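Local coordinates for protein S-adenosyl-L-methionine-dependent 2-deoxy-scyllo-inosamine dehydrogenase (Bacillus circulans, PDB 4M7S) that catalyses the radical S-adenosyl-L-methionine-dependent two-electron oxidation of 2-deoxy-scyllo-inosamine to amino-dideoxy-scyllo-inosose in butirosin biosynthesis, using two [4Fe-4S] clusters, at residues Ser173-Val178 with Pro186-Phe191; Ala39-Leu44 with Gly55-His60. All blocks are in the same frame, centred on the assembly; numbering follows the deposited sequence.

Contact 1: residues Ser173-Val178 with Pro186-Phe191. With SF4 (iron/sulfur cluster), chain B.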
loop_
_atom_site.group_PDB
_atom_site.type_symbol
_atom_site.label_atom_id
_atom_site.label_comp_id
_atom_site.label_asym_id
_atom_site.label_seq_id
_atom_site.Cartn_x
_atom_site.Cartn_y
_atom_site.Cartn_z
ATOM N N SER A 173 -6.361 -6.778 8.484
ATOM C CA SER A 173 -7.245 -5.998 9.351
ATOM C C SER A 173 -6.957 -4.491 9.294
ATOM O O SER A 173 -7.756 -3.679 9.788
ATOM C CB SER A 173 -7.131 -6.474 10.797
ATOM O OG SER A 173 -7.415 -7.852 10.898
ATOM N N ASN A 174 -5.809 -4.128 8.725
ATOM C CA ASN A 174 -5.337 -2.738 8.758
ATOM C C ASN A 174 -5.041 -2.115 7.399
ATOM O O ASN A 174 -4.952 -0.894 7.269
ATOM C CB ASN A 174 -4.063 -2.639 9.606
ATOM C CG ASN A 174 -4.326 -2.864 11.071
ATOM O OD1 ASN A 174 -5.156 -2.184 11.668
ATOM N ND2 ASN A 174 -3.636 -3.837 11.658
ATOM N N LEU A 175 -4.872 -2.956 6.391
ATOM C CA LEU A 175 -4.298 -2.505 5.131
ATOM C C LEU A 175 -5.156 -2.948 3.965
ATOM O O LEU A 175 -5.557 -4.116 3.882
ATOM C CB LEU A 175 -2.885 -3.090 4.992
ATOM C CG LEU A 175 -1.891 -2.697 3.890
ATOM C CD1 LEU A 175 -1.746 -3.811 2.871
ATOM C CD2 LEU A 175 -2.255 -1.377 3.221
ATOM N N ALA A 176 -5.456 -2.004 3.076
ATOM C CA ALA A 176 -6.000 -2.325 1.765
ATOM C C ALA A 176 -4.980 -1.903 0.708
ATOM O O ALA A 176 -4.365 -0.838 0.824
ATOM C CB ALA A 176 -7.331 -1.601 1.537
ATOM N N VAL A 177 -4.813 -2.727 -0.326
ATOM C CA VAL A 177 -3.996 -2.352 -1.468
ATOM C C VAL A 177 -4.901 -2.178 -2.671
ATOM O O VAL A 177 -5.776 -3.003 -2.898
ATOM C CB VAL A 177 -2.949 -3.439 -1.804
ATOM C CG1 VAL A 177 -2.155 -3.057 -3.059
ATOM C CG2 VAL A 177 -2.002 -3.637 -0.644
ATOM N N VAL A 178 -4.690 -1.108 -3.438
ATOM C CA VAL A 178 -5.406 -0.895 -4.696
ATOM C C VAL A 178 -4.382 -0.873 -5.845
ATOM O O VAL A 178 -3.470 -0.049 -5.846
ATOM C CB VAL A 178 -6.171 0.443 -4.666
ATOM C CG1 VAL A 178 -6.858 0.718 -6.012
ATOM C CG2 VAL A 178 -7.169 0.470 -3.519
ATOM N N PRO A 186 -5.599 -7.765 0.072
ATOM C CA PRO A 186 -5.589 -7.674 1.532
ATOM C C PRO A 186 -4.197 -7.442 2.097
ATOM O O PRO A 186 -4.070 -7.296 3.308
ATOM C CB PRO A 186 -6.074 -9.066 1.955
ATOM C CG PRO A 186 -5.532 -9.960 0.905
ATOM C CD PRO A 186 -5.630 -9.167 -0.385
ATOM N N CYS A 187 -3.175 -7.402 1.239
ATOM C CA CYS A 187 -1.794 -7.340 1.717
ATOM C C CYS A 187 -0.767 -6.899 0.661
ATOM O O CYS A 187 -0.961 -7.105 -0.537
ATOM C CB CYS A 187 -1.375 -8.704 2.248
ATOM S SG CYS A 187 0.365 -8.758 2.623
ATOM N N PHE A 188 0.328 -6.309 1.126
ATOM C CA PHE A 188 1.372 -5.785 0.237
ATOM C C PHE A 188 2.190 -6.930 -0.358
ATOM O O PHE A 188 2.983 -6.729 -1.280
ATOM C CB PHE A 188 2.305 -4.866 1.029
ATOM C CG PHE A 188 2.785 -5.476 2.316
ATOM C CD1 PHE A 188 3.849 -6.376 2.324
ATOM C CD2 PHE A 188 2.145 -5.187 3.515
ATOM C CE1 PHE A 188 4.274 -6.966 3.507
ATOM C CE2 PHE A 188 2.569 -5.764 4.699
ATOM C CZ PHE A 188 3.638 -6.659 4.695
ATOM N N GLU A 189 2.010 -8.127 0.197
ATOM C CA GLU A 189 2.703 -9.326 -0.271
ATOM C C GLU A 189 2.068 -9.915 -1.530
ATOM O O GLU A 189 2.726 -10.625 -2.291
ATOM C CB GLU A 189 2.705 -10.399 0.825
ATOM C CG GLU A 189 3.599 -10.106 2.023
ATOM C CD GLU A 189 5.064 -10.421 1.757
ATOM O OE1 GLU A 189 5.356 -11.360 0.985
ATOM O OE2 GLU A 189 5.928 -9.726 2.325
ATOM N N ASP A 190 0.790 -9.621 -1.746
ATOM C CA ASP A 190 0.025 -10.256 -2.818
ATOM C C ASP A 190 0.366 -9.712 -4.220
ATOM O O ASP A 190 -0.518 -9.265 -4.956
ATOM C CB ASP A 190 -1.472 -10.092 -2.548
ATOM C CG ASP A 190 -2.306 -11.087 -3.320
ATOM O OD1 ASP A 190 -1.719 -12.024 -3.920
ATOM O OD2 ASP A 190 -3.545 -10.933 -3.317
ATOM N N PHE A 191 1.639 -9.780 -4.601
ATOM C CA PHE A 191 2.090 -9.286 -5.903
ATOM C C PHE A 191 1.404 -10.009 -7.052
ATOM O O PHE A 191 1.191 -9.449 -8.123
ATOM C CB PHE A 191 3.606 -9.462 -6.063
ATOM C CG PHE A 191 4.096 -9.219 -7.469
ATOM C CD1 PHE A 191 4.340 -7.929 -7.917
ATOM C CD2 PHE A 191 4.296 -10.277 -8.343
ATOM C CE1 PHE A 191 4.791 -7.701 -9.210
ATOM C CE2 PHE A 191 4.738 -10.054 -9.639
ATOM C CZ PHE A 191 4.986 -8.761 -10.071
HETATM FE FE1 SF4 B . 1.913 -12.708 4.934
HETATM FE FE2 SF4 B . -0.693 -13.279 4.614
HETATM FE FE3 SF4 B . 0.271 -10.875 3.938
HETATM FE FE4 SF4 B . 0.013 -11.570 6.494
HETATM S S1 SF4 B . -1.728 -11.261 5.016
HETATM S S2 SF4 B . 1.839 -10.513 5.586
HETATM S S3 SF4 B . 0.577 -13.792 6.448
HETATM S S4 SF4 B . 0.821 -12.854 2.905
#

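Contact 2: residues Ala39-Leu44 with Gly55-His60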
loop_
_atom_site.group_PDB
_atom_site.type_symbol
_atom_site.label_atom_id
_atom_site.label_comp_id
_atom_site.label_asym_id
_atom_site.label_seq_id
_atom_site.Cartn_x
_atom_site.Cartn_y
_atom_site.Cartn_z
ATOM N N ALA A 39 -9.071 9.001 -13.892
ATOM C CA ALA A 39 -10.471 8.789 -13.569
ATOM C C ALA A 39 -10.625 7.735 -12.473
ATOM O O ALA A 39 -11.507 7.837 -11.624
ATOM C CB ALA A 39 -11.224 8.369 -14.791
ATOM N N LEU A 40 -9.783 6.707 -12.503
ATOM C CA LEU A 40 -9.865 5.657 -11.482
ATOM C C LEU A 40 -9.387 6.195 -10.141
ATOM O O LEU A 40 -9.962 5.882 -9.091
ATOM C CB LEU A 40 -9.061 4.413 -11.877
ATOM C CG LEU A 40 -9.162 3.227 -10.902
ATOM C CD1 LEU A 40 -10.604 2.720 -10.817
ATOM C CD2 LEU A 40 -8.213 2.099 -11.302
ATOM N N TYR A 41 -8.331 7.001 -10.168
ATOM C CA TYR A 41 -7.843 7.610 -8.943
ATOM C C TYR A 41 -8.882 8.579 -8.384
ATOM O O TYR A 41 -9.036 8.692 -7.167
ATOM C CB TYR A 41 -6.513 8.333 -9.151
ATOM C CG TYR A 41 -5.900 8.798 -7.843
ATOM C CD1 TYR A 41 -5.138 7.928 -7.072
ATOM C CD2 TYR A 41 -6.106 10.089 -7.369
ATOM C CE1 TYR A 41 -4.587 8.331 -5.873
ATOM C CE2 TYR A 41 -5.546 10.512 -6.168
ATOM C CZ TYR A 41 -4.784 9.622 -5.435
ATOM O OH TYR A 41 -4.232 10.011 -4.243
ATOM N N LYS A 42 -9.595 9.279 -9.264
ATOM C CA LYS A 42 -10.658 10.156 -8.780
ATOM C C LYS A 42 -11.787 9.395 -8.077
ATOM O O LYS A 42 -12.254 9.834 -7.022
ATOM C CB LYS A 42 -11.226 11.064 -9.880
ATOM C CG LYS A 42 -12.340 11.977 -9.367
ATOM C CD LYS A 42 -12.523 13.199 -10.262
ATOM C CE LYS A 42 -13.728 14.045 -9.847
ATOM N NZ LYS A 42 -14.991 13.282 -9.894
ATOM N N THR A 43 -12.243 8.272 -8.631
ATOM C CA THR A 43 -13.311 7.559 -7.926
ATOM C C THR A 43 -12.816 6.992 -6.596
ATOM O O THR A 43 -13.581 6.912 -5.649
ATOM C CB THR A 43 -14.112 6.492 -8.762
ATOM O OG1 THR A 43 -14.023 5.202 -8.145
ATOM C CG2 THR A 43 -13.653 6.398 -10.177
ATOM N N LEU A 44 -11.541 6.623 -6.512
ATOM C CA LEU A 44 -10.988 6.198 -5.223
ATOM C C LEU A 44 -11.012 7.344 -4.208
ATOM O O LEU A 44 -11.352 7.144 -3.036
ATOM C CB LEU A 44 -9.556 5.680 -5.371
ATOM C CG LEU A 44 -8.918 5.248 -4.042
ATOM C CD1 LEU A 44 -9.704 4.095 -3.380
ATOM C CD2 LEU A 44 -7.467 4.851 -4.231
ATOM N N GLY A 55 -6.753 7.846 7.853
ATOM C CA GLY A 55 -5.592 7.018 8.122
ATOM C C GLY A 55 -4.444 7.406 7.210
ATOM O O GLY A 55 -4.402 8.528 6.695
ATOM N N ARG A 56 -3.514 6.484 6.993
ATOM C CA ARG A 56 -2.391 6.760 6.099
ATOM C C ARG A 56 -2.712 6.356 4.669
ATOM O O ARG A 56 -3.406 5.363 4.430
ATOM C CB ARG A 56 -1.139 6.011 6.545
ATOM C CG ARG A 56 -1.014 5.793 8.019
ATOM C CD ARG A 56 0.082 6.639 8.605
ATOM N NE ARG A 56 0.513 6.120 9.898
ATOM C CZ ARG A 56 -0.173 6.259 11.029
ATOM N NH1 ARG A 56 -1.333 6.907 11.038
ATOM N NH2 ARG A 56 0.302 5.745 12.155
ATOM N N ILE A 57 -2.202 7.126 3.716
ATOM C CA ILE A 57 -2.290 6.747 2.313
ATOM C C ILE A 57 -0.895 6.772 1.682
ATOM O O ILE A 57 -0.175 7.769 1.789
ATOM C CB ILE A 57 -3.305 7.636 1.525
ATOM C CG1 ILE A 57 -3.319 7.275 0.037
ATOM C CG2 ILE A 57 -3.006 9.130 1.717
ATOM C CD1 ILE A 57 -4.556 7.791 -0.701
ATOM N N SER A 58 -0.493 5.659 1.070
ATOM C CA SER A 58 0.756 5.617 0.298
ATOM C C SER A 58 0.507 5.345 -1.194
ATOM O O SER A 58 -0.577 4.884 -1.572
ATOM C CB SER A 58 1.762 4.626 0.891
ATOM O OG SER A 58 1.141 3.449 1.343
ATOM N N PHE A 59 1.509 5.635 -2.028
ATOM C CA PHE A 59 1.332 5.664 -3.483
ATOM C C PHE A 59 2.224 4.682 -4.233
ATOM O O PHE A 59 2.557 4.897 -5.413
ATOM C CB PHE A 59 1.599 7.075 -3.999
ATOM C CG PHE A 59 0.767 8.115 -3.325
ATOM C CD1 PHE A 59 -0.491 8.443 -3.818
ATOM C CD2 PHE A 59 1.224 8.748 -2.180
ATOM C CE1 PHE A 59 -1.268 9.400 -3.199
ATOM C CE2 PHE A 59 0.439 9.703 -1.537
ATOM C CZ PHE A 59 -0.803 10.033 -2.055
ATOM N N HIS A 60 2.577 3.578 -3.555
ATOM C CA HIS A 60 3.611 2.606 -3.982
ATOM C C HIS A 60 3.189 1.147 -3.708
ATOM O O HIS A 60 3.036 0.768 -2.545
ATOM C CB HIS A 60 4.895 2.897 -3.186
ATOM C CG HIS A 60 6.061 2.003 -3.507
ATOM N ND1 HIS A 60 7.331 2.497 -3.717
ATOM C CD2 HIS A 60 6.164 0.655 -3.609
ATOM C CE1 HIS A 60 8.160 1.497 -3.961
ATOM N NE2 HIS A 60 7.478 0.369 -3.902
#

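Contact 1: residues Ser173-Val178 with Pro186-Phe191
Leu175 and Val177, on the same side of strand 175-178, press their methyl groups against the backbone of Cys187 and Phe188. In Leu175, CG anti to the backbone N (chi1 -172°) heads toward the loop, and an unusual chi2 of -107° sets CD1 over the peptide link between Cys187 and Phe188: Leu175 CD1 lies 3.7 Å from Cys187 CA and an equal distance from Phe188 N. The same methyl approaches the Phe188 ring obliquely, with Leu175 CD1 4.2 Å from Phe188 CD2. Val177 contributes one branch; Val177 CG2 sits 3.6 Å from Cys187 O, on the same peptide. The two segments bury 188 Å², largely methyl groups on peptide. Strand 175-178 pairs antiparallel with strand 183-185 through Val177 and Leu185, so the packing covers a loop that leaves this hairpin in the SPASM-family region, in BtrN a shortened form known as Twitch; Cys169, Cys232 and Cys235 line the same cluster as Cys187. Cys187 points away from the strand: Cys187 CB is 3.2 Å from FE3 of the cluster, and Cys187 SG binds that iron at 2.5 Å. That thiolate also accepts a nearly straight hydrogen bond from Glu189 N (3.0 Å to Cys187 SG, 166° at the hydrogen), which may draw some electron density from the sulfur. The bond lies within a type I turn from Cys187 to Asp190. Phe188 folds its ring back so that Cys187 SG stands 4.0 Å above the ring plane, over the centre. Glu189 CB approaches sulfide S4 of the cluster, while Tyr62 OH hydrogen-bonds to Phe188 O.

Contact 2: residues Ala39-Leu44 with Gly55-His60
Tyr41 reaches from helix 38-50 to Phe59, and its hydroxyl end does the touching. Among the aromatic contacts, Tyr41 OH lies 3.2 Å from Phe59 CE1, at the edge of the phenylalanine ring and in its plane. The two side chains cross at about a right angle. Tyr41 has CG anti to the backbone N (chi1 -172°), extending the phenol toward Phe59, whereas Phe59 has CG anti to its carbonyl carbon (chi1 -55°), bringing the end of its ring closer to the helix than its CB. The aliphatic contribution is smaller. Ile57 CD1 touches the same hydroxyl oxygen at 4.2 Å, so Tyr41 OH meets both side chains.

Side chains alone span the gap, since the nearest CA atoms, those of Tyr41 and Phe59, are 10.9 Å apart. Helix 38-50 links the parallel neighbours 7-10 and 56-58, a beta-alpha-beta unit of the partial TIM-barrel fold of the radical SAM domain, and packs on Ile57 of the strand and on Phe59 just beyond it. Strand 56-58 runs parallel between strands 7-10 and 86-91; on the adjoining helix 71-81, Phe74 stacks on Tyr41, while Thr78 touches both Tyr41 and Phe59.

Contact 1 and contact 2 reach the same mixed sheet, in which strand 7-10 lies between strand 56-58 of contact 2 and strand 175-178 of contact 1. Their centres are about 14 Å apart, and their nearest atoms come within about 4 Å without touching. Contact 2 belongs to the radical SAM region, contact 1 to the iron-sulfur cluster-binding region, and the shared sheet joins the two. Only contact 1 supplies a cluster ligand, Cys187. The side chain of Phe188 is about 11 Å from the other cluster, the one held by Cys16, Cys20 and Cys23. The side chain of Phe59 is about 12 Å from that same S-adenosylmethionine-site cluster, which His60 touches.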